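Local coordinates for protein endoribonuclease ToxN (Bacillus thuringiensis, PDB 4ATO) that cleaves RNA within A-rich sequences as the toxin of a type III toxin-antitoxin system and is held in check by its pseudoknot antitoxin RNA ToxI, at residues S65-K70 / E133-D138. Sequence-based numbering, arbitrary orientation.
Sequences SQVSVK and EKVYKD. With nucleotides of chain B.
Val-135, reaching out from helix 108-139, meets the turn that leads into edge strand 68-72 with a single methyl. Its CG1 lies 4.1 Å from CG1 of Val-67, the two side chains crossing at about a right angle, and 3.5 Å from the backbone O of Gln-66. No hydrogen bond joins the two segments, but Lys-131 NZ, earlier on the same helix, bonds Ser-65 O and Ser-68 O. The apolar touch is small but buried: Val-135 packs on Val-84 and Met-87 of strand 78-89, and Val-67 on Leu-152 of helix 147-155.

Most of the side-chain polar contacts go to the RNA of chain B. Ser-65 OG accepts a hydrogen bond from N4 of C19 at 2.9 Å, with an N-H...O angle of 148°, while N4 of C18 comes within 3.2 Å of the same oxygen. Gln-66 lies over the face of the C19 base: its CG is 3.3 Å from C4 and its CD 3.4 Å from N3 of that cytosine. With CG beside the backbone N (chi1 -63°) and the chain extended beyond it, the amide is laid flat over the base, where NE2 bonds to an uracil O4 and to Asn-64, and OE1 to Lys-148.

RNA phosphates are met by lysines from both segments. Lys-70, stretched to full length, gives a hydrogen bond from NZ to OP1 of U16 at 2.7 Å. Lys-134 starts toward the turn but bends at its last torsion (chi4 -53°); its CE passes 3.4 Å from OP1 of C19, and NZ forms a salt bridge with another phosphate.

The turn, packed on the helix, thus presents Ser-65 to the cytosine amino edge and Gln-66 to its face, while lysines probably offset the phosphate charge.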
ATOM      1  N   SER A  65       5.525  -2.730 -25.484  1.00 28.63           N
ATOM      2  CA  SER A  65       5.698  -3.063 -24.071  1.00 29.34           C
ATOM      3  C   SER A  65       5.716  -4.574 -23.841  1.00 25.50           C
ATOM      4  O   SER A  65       6.315  -5.052 -22.891  1.00 24.01           O
ATOM      5  CB  SER A  65       4.602  -2.415 -23.231  1.00 25.87           C
ATOM      6  OG  SER A  65       3.370  -3.069 -23.454  1.00 33.80           O
ATOM      7  N   GLN A  66       5.089  -5.326 -24.737  1.00 19.16           N
ATOM      8  CA  GLN A  66       5.019  -6.773 -24.583  1.00 27.97           C
ATOM      9  C   GLN A  66       6.382  -7.457 -24.653  1.00 27.51           C
ATOM     10  O   GLN A  66       6.540  -8.542 -24.112  1.00 24.39           O
ATOM     11  CB  GLN A  66       4.091  -7.390 -25.628  1.00 25.08           C
ATOM     12  CG  GLN A  66       2.664  -6.945 -25.509  1.00 28.56           C
ATOM     13  CD  GLN A  66       1.845  -7.410 -26.679  1.00 34.43           C
ATOM     14  OE1 GLN A  66       1.215  -8.473 -26.624  1.00 31.48           O
ATOM     15  NE2 GLN A  66       1.864  -6.634 -27.762  1.00 25.66           N
ATOM     16  N   VAL A  67       7.354  -6.830 -25.313  1.00 24.04           N
ATOM     17  CA  VAL A  67       8.673  -7.447 -25.484  1.00 21.92           C
ATOM     18  C   VAL A  67       9.813  -6.585 -24.954  1.00 25.89           C
ATOM     19  O   VAL A  67      10.959  -6.734 -25.367  1.00 29.97           O
ATOM     20  CB  VAL A  67       8.991  -7.771 -26.972  1.00 25.14           C
ATOM     21  CG1 VAL A  67       8.191  -8.981 -27.453  1.00 21.72           C
ATOM     22  CG2 VAL A  67       8.765  -6.543 -27.862  1.00 20.37           C
ATOM     23  N   SER A  68       9.512  -5.689 -24.033  1.00 27.52           N
ATOM     24  CA  SER A  68      10.568  -4.870 -23.467  1.00 29.01           C
ATOM     25  C   SER A  68      10.278  -4.446 -22.041  1.00 23.20           C
ATOM     26  O   SER A  68       9.131  -4.414 -21.595  1.00 27.57           O
ATOM     27  CB  SER A  68      10.799  -3.635 -24.329  1.00 26.32           C
ATOM     28  OG  SER A  68       9.580  -3.017 -24.617  1.00 30.46           O
ATOM     29  N   VAL A  69      11.343  -4.125 -21.327  1.00 25.41           N
ATOM     30  CA  VAL A  69      11.227  -3.550 -20.004  1.00 24.13           C
ATOM     31  C   VAL A  69      12.146  -2.340 -19.976  1.00 24.38           C
ATOM     32  O   VAL A  69      13.362  -2.463 -20.143  1.00 25.97           O
ATOM     33  CB  VAL A  69      11.637  -4.565 -18.915  1.00 24.20           C
ATOM     34  CG1 VAL A  69      11.615  -3.904 -17.529  1.00 21.82           C
ATOM     35  CG2 VAL A  69      10.719  -5.801 -18.964  1.00 22.08           C
ATOM     36  N   LYS A  70      11.555  -1.168 -19.802  1.00 17.60           N
ATOM     37  CA  LYS A  70      12.318   0.055 -19.698  1.00 24.02           C
ATOM     38  C   LYS A  70      12.800   0.251 -18.262  1.00 27.59           C
ATOM     39  O   LYS A  70      12.027   0.130 -17.311  1.00 26.93           O
ATOM     40  CB  LYS A  70      11.469   1.233 -20.165  1.00 21.75           C
ATOM     41  CG  LYS A  70      11.112   1.142 -21.634  1.00 28.99           C
ATOM     42  CD  LYS A  70      10.090   2.185 -22.071  1.00 24.62           C
ATOM     43  CE  LYS A  70       9.999   2.217 -23.606  1.00 37.25           C
ATOM     44  NZ  LYS A  70       9.038   3.229 -24.149  1.00 38.59           N
ATOM     45  N   GLU A 133       7.896 -15.177 -20.093  1.00 28.74           N
ATOM     46  CA  GLU A 133       7.071 -16.368 -20.224  1.00 35.77           C
ATOM     47  C   GLU A 133       6.005 -16.193 -21.288  1.00 37.05           C
ATOM     48  O   GLU A 133       5.759 -17.111 -22.074  1.00 37.18           O
ATOM     49  CB  GLU A 133       6.426 -16.749 -18.890  1.00 33.58           C
ATOM     50  CG  GLU A 133       7.436 -16.895 -17.756  1.00 48.18           C
ATOM     51  CD  GLU A 133       6.825 -17.433 -16.473  1.00 59.47           C
ATOM     52  OE1 GLU A 133       5.616 -17.202 -16.225  1.00 67.96           O
ATOM     53  OE2 GLU A 133       7.564 -18.093 -15.713  1.00 55.10           O
ATOM     54  N   LYS A 134       5.383 -15.016 -21.324  1.00 32.39           N
ATOM     55  CA  LYS A 134       4.333 -14.754 -22.307  1.00 38.33           C
ATOM     56  C   LYS A 134       4.888 -14.815 -23.720  1.00 43.63           C
ATOM     57  O   LYS A 134       4.291 -15.467 -24.585  1.00 38.61           O
ATOM     58  CB  LYS A 134       3.636 -13.403 -22.069  1.00 34.12           C
ATOM     59  CG  LYS A 134       2.721 -13.377 -20.858  1.00 38.18           C
ATOM     60  CD  LYS A 134       2.092 -11.996 -20.675  1.00 39.18           C
ATOM     61  CE  LYS A 134       1.423 -11.843 -19.309  1.00 32.64           C
ATOM     62  NZ  LYS A 134       0.448 -12.918 -18.975  1.00 44.76           N
ATOM     63  N   VAL A 135       6.021 -14.151 -23.973  1.00 31.44           N
ATOM     64  CA  VAL A 135       6.513 -14.152 -25.356  1.00 34.39           C
ATOM     65  C   VAL A 135       7.119 -15.483 -25.794  1.00 31.35           C
ATOM     66  O   VAL A 135       6.912 -15.907 -26.929  1.00 33.14           O
ATOM     67  CB  VAL A 135       7.404 -12.930 -25.748  1.00 35.72           C
ATOM     68  CG1 VAL A 135       7.355 -11.844 -24.709  1.00 28.13           C
ATOM     69  CG2 VAL A 135       8.834 -13.347 -26.095  1.00 32.33           C
ATOM     70  N   TYR A 136       7.840 -16.153 -24.899  1.00 33.67           N
ATOM     71  CA  TYR A 136       8.396 -17.459 -25.229  1.00 32.46           C
ATOM     72  C   TYR A 136       7.278 -18.422 -25.629  1.00 38.83           C
ATOM     73  O   TYR A 136       7.395 -19.139 -26.615  1.00 34.30           O
ATOM     74  CB  TYR A 136       9.166 -18.050 -24.055  1.00 28.22           C
ATOM     75  CG  TYR A 136       9.792 -19.395 -24.383  1.00 34.45           C
ATOM     76  CD1 TYR A 136      11.061 -19.463 -24.930  1.00 32.81           C
ATOM     77  CD2 TYR A 136       9.112 -20.590 -24.145  1.00 28.21           C
ATOM     78  CE1 TYR A 136      11.647 -20.668 -25.231  1.00 37.27           C
ATOM     79  CE2 TYR A 136       9.693 -21.811 -24.455  1.00 40.27           C
ATOM     80  CZ  TYR A 136      10.966 -21.839 -24.997  1.00 40.19           C
ATOM     81  OH  TYR A 136      11.581 -23.033 -25.308  1.00 35.93           O
ATOM     82  N   LYS A 137       6.203 -18.432 -24.848  1.00 33.09           N
ATOM     83  CA  LYS A 137       5.052 -19.278 -25.144  1.00 38.59           C
ATOM     84  C   LYS A 137       4.490 -18.964 -26.527  1.00 42.62           C
ATOM     85  O   LYS A 137       4.304 -19.863 -27.350  1.00 35.81           O
ATOM     86  CB  LYS A 137       3.956 -19.088 -24.091  1.00 50.43           C
ATOM     87  CG  LYS A 137       3.492 -20.371 -23.416  1.00 75.20           C
ATOM     88  CD  LYS A 137       4.585 -20.959 -22.520  1.00 91.35           C
ATOM     89  CE  LYS A 137       4.108 -22.209 -21.778  1.00 98.85           C
ATOM     90  NZ  LYS A 137       3.777 -23.341 -22.697  1.00 99.90           N
ATOM     91  N   ASP A 138       4.226 -17.685 -26.784  1.00 40.13           N
ATOM     92  CA  ASP A 138       3.616 -17.291 -28.053  1.00 41.86           C
ATOM     93  C   ASP A 138       4.513 -17.484 -29.272  1.00 43.21           C
ATOM     94  O   ASP A 138       4.027 -17.804 -30.359  1.00 40.09           O
ATOM     95  CB  ASP A 138       3.103 -15.856 -27.993  1.00 40.50           C
ATOM     96  CG  ASP A 138       1.657 -15.782 -27.569  1.00 51.89           C
ATOM     97  OD1 ASP A 138       1.018 -16.849 -27.461  1.00 60.57           O
ATOM     98  OD2 ASP A 138       1.155 -14.664 -27.354  1.00 54.75           O
TER
ATOM     99  P     C B  19       0.741  -7.989 -18.431  1.00 31.12           P
ATOM    100  OP1   C B  19       0.630  -9.127 -17.487  1.00 40.44           O
ATOM    101  OP2   C B  19       2.080  -7.587 -18.899  1.00 36.94           O
ATOM    102  O5'   C B  19      -0.216  -8.215 -19.677  1.00 42.90           O
ATOM    103  C5'   C B  19      -1.627  -8.361 -19.508  1.00 32.40           C
ATOM    104  C4'   C B  19      -2.307  -8.715 -20.813  1.00 34.96           C
ATOM    105  O4'   C B  19      -2.258  -7.562 -21.709  1.00 34.54           O
ATOM    106  C3'   C B  19      -1.674  -9.873 -21.578  1.00 33.91           C
ATOM    107  O3'   C B  19      -2.696 -10.617 -22.228  1.00 44.24           O
ATOM    108  C2'   C B  19      -0.807  -9.162 -22.620  1.00 31.15           C
ATOM    109  O2'   C B  19      -0.532  -9.920 -23.778  1.00 30.86           O
ATOM    110  C1'   C B  19      -1.658  -7.937 -22.934  1.00 35.04           C
ATOM    111  N1    C B  19      -0.897  -6.780 -23.462  1.00 31.09           N
ATOM    112  C2    C B  19      -1.124  -6.404 -24.796  1.00 36.74           C
ATOM    113  O2    C B  19      -1.939  -7.063 -25.451  1.00 29.60           O
ATOM    114  N3    C B  19      -0.461  -5.353 -25.343  1.00 27.83           N
ATOM    115  C4    C B  19       0.401  -4.668 -24.597  1.00 31.13           C
ATOM    116  N4    C B  19       1.034  -3.633 -25.159  1.00 26.85           N
ATOM    117  C5    C B  19       0.650  -5.016 -23.228  1.00 33.59           C
ATOM    118  C6    C B  19      -0.011  -6.066 -22.702  1.00 27.91           C
ATOM    119  P     U B  16       7.162   6.090 -22.580  1.00 31.05           P
ATOM    120  OP1   U B  16       8.532   5.562 -22.801  1.00 31.31           O
ATOM    121  OP2   U B  16       6.126   5.825 -23.602  1.00 38.80           O
ATOM    122  O5'   U B  16       6.634   5.646 -21.147  1.00 35.39           O
ATOM    123  C5'   U B  16       7.464   5.750 -20.002  1.00 36.42           C
ATOM    124  C4'   U B  16       6.731   5.354 -18.747  1.00 26.85           C
ATOM    125  O4'   U B  16       5.570   6.213 -18.551  1.00 34.05           O
ATOM    126  C3'   U B  16       6.135   3.955 -18.738  1.00 25.50           C
ATOM    127  O3'   U B  16       7.093   2.931 -18.522  1.00 26.58           O
ATOM    128  C2'   U B  16       5.077   4.067 -17.650  1.00 29.37           C
ATOM    129  O2'   U B  16       5.667   4.055 -16.360  1.00 39.81           O
ATOM    130  C1'   U B  16       4.531   5.471 -17.922  1.00 31.07           C
ATOM    131  N1    U B  16       3.362   5.416 -18.825  1.00 30.98           N
ATOM    132  C2    U B  16       2.168   5.023 -18.245  1.00 36.22           C
ATOM    133  O2    U B  16       2.058   4.780 -17.053  1.00 38.53           O
ATOM    134  N3    U B  16       1.104   4.933 -19.108  1.00 33.78           N
ATOM    135  C4    U B  16       1.129   5.162 -20.472  1.00 39.76           C
ATOM    136  O4    U B  16       0.094   5.029 -21.123  1.00 33.06           O
ATOM    137  C5    U B  16       2.405   5.537 -21.002  1.00 32.63           C
ATOM    138  C6    U B  16       3.458   5.642 -20.182  1.00 28.01           C
ATOM    139  P     C B  18       4.262  -3.536 -17.758  1.00 27.51           P
ATOM    140  OP1   C B  18       4.978  -4.610 -17.004  1.00 28.66           O
ATOM    141  OP2   C B  18       4.801  -3.120 -19.060  1.00 32.73           O
ATOM    142  O5'   C B  18       2.732  -3.929 -17.912  1.00 37.73           O
ATOM    143  C5'   C B  18       1.932  -4.246 -16.785  1.00 28.07           C
ATOM    144  C4'   C B  18       0.488  -4.387 -17.182  1.00 28.79           C
ATOM    145  O4'   C B  18       0.015  -3.141 -17.765  1.00 32.22           O
ATOM    146  C3'   C B  18       0.217  -5.431 -18.248  1.00 28.30           C
ATOM    147  O3'   C B  18       0.077  -6.729 -17.705  1.00 24.65           O
ATOM    148  C2'   C B  18      -1.039  -4.919 -18.941  1.00 29.29           C
ATOM    149  O2'   C B  18      -2.205  -5.306 -18.227  1.00 30.27           O
ATOM    150  C1'   C B  18      -0.879  -3.407 -18.822  1.00 27.67           C
ATOM    151  N1    C B  18      -0.360  -2.783 -20.070  1.00 27.97           N
ATOM    152  C2    C B  18      -1.208  -2.704 -21.188  1.00 35.02           C
ATOM    153  O2    C B  18      -2.343  -3.191 -21.116  1.00 27.94           O
ATOM    154  N3    C B  18      -0.775  -2.122 -22.334  1.00 23.84           N
ATOM    155  C4    C B  18       0.455  -1.609 -22.386  1.00 32.43           C
ATOM    156  N4    C B  18       0.839  -1.037 -23.531  1.00 26.32           N
ATOM    157  C5    C B  18       1.340  -1.658 -21.261  1.00 24.79           C
ATOM    158  C6    C B  18       0.895  -2.248 -20.146  1.00 21.96           C
TER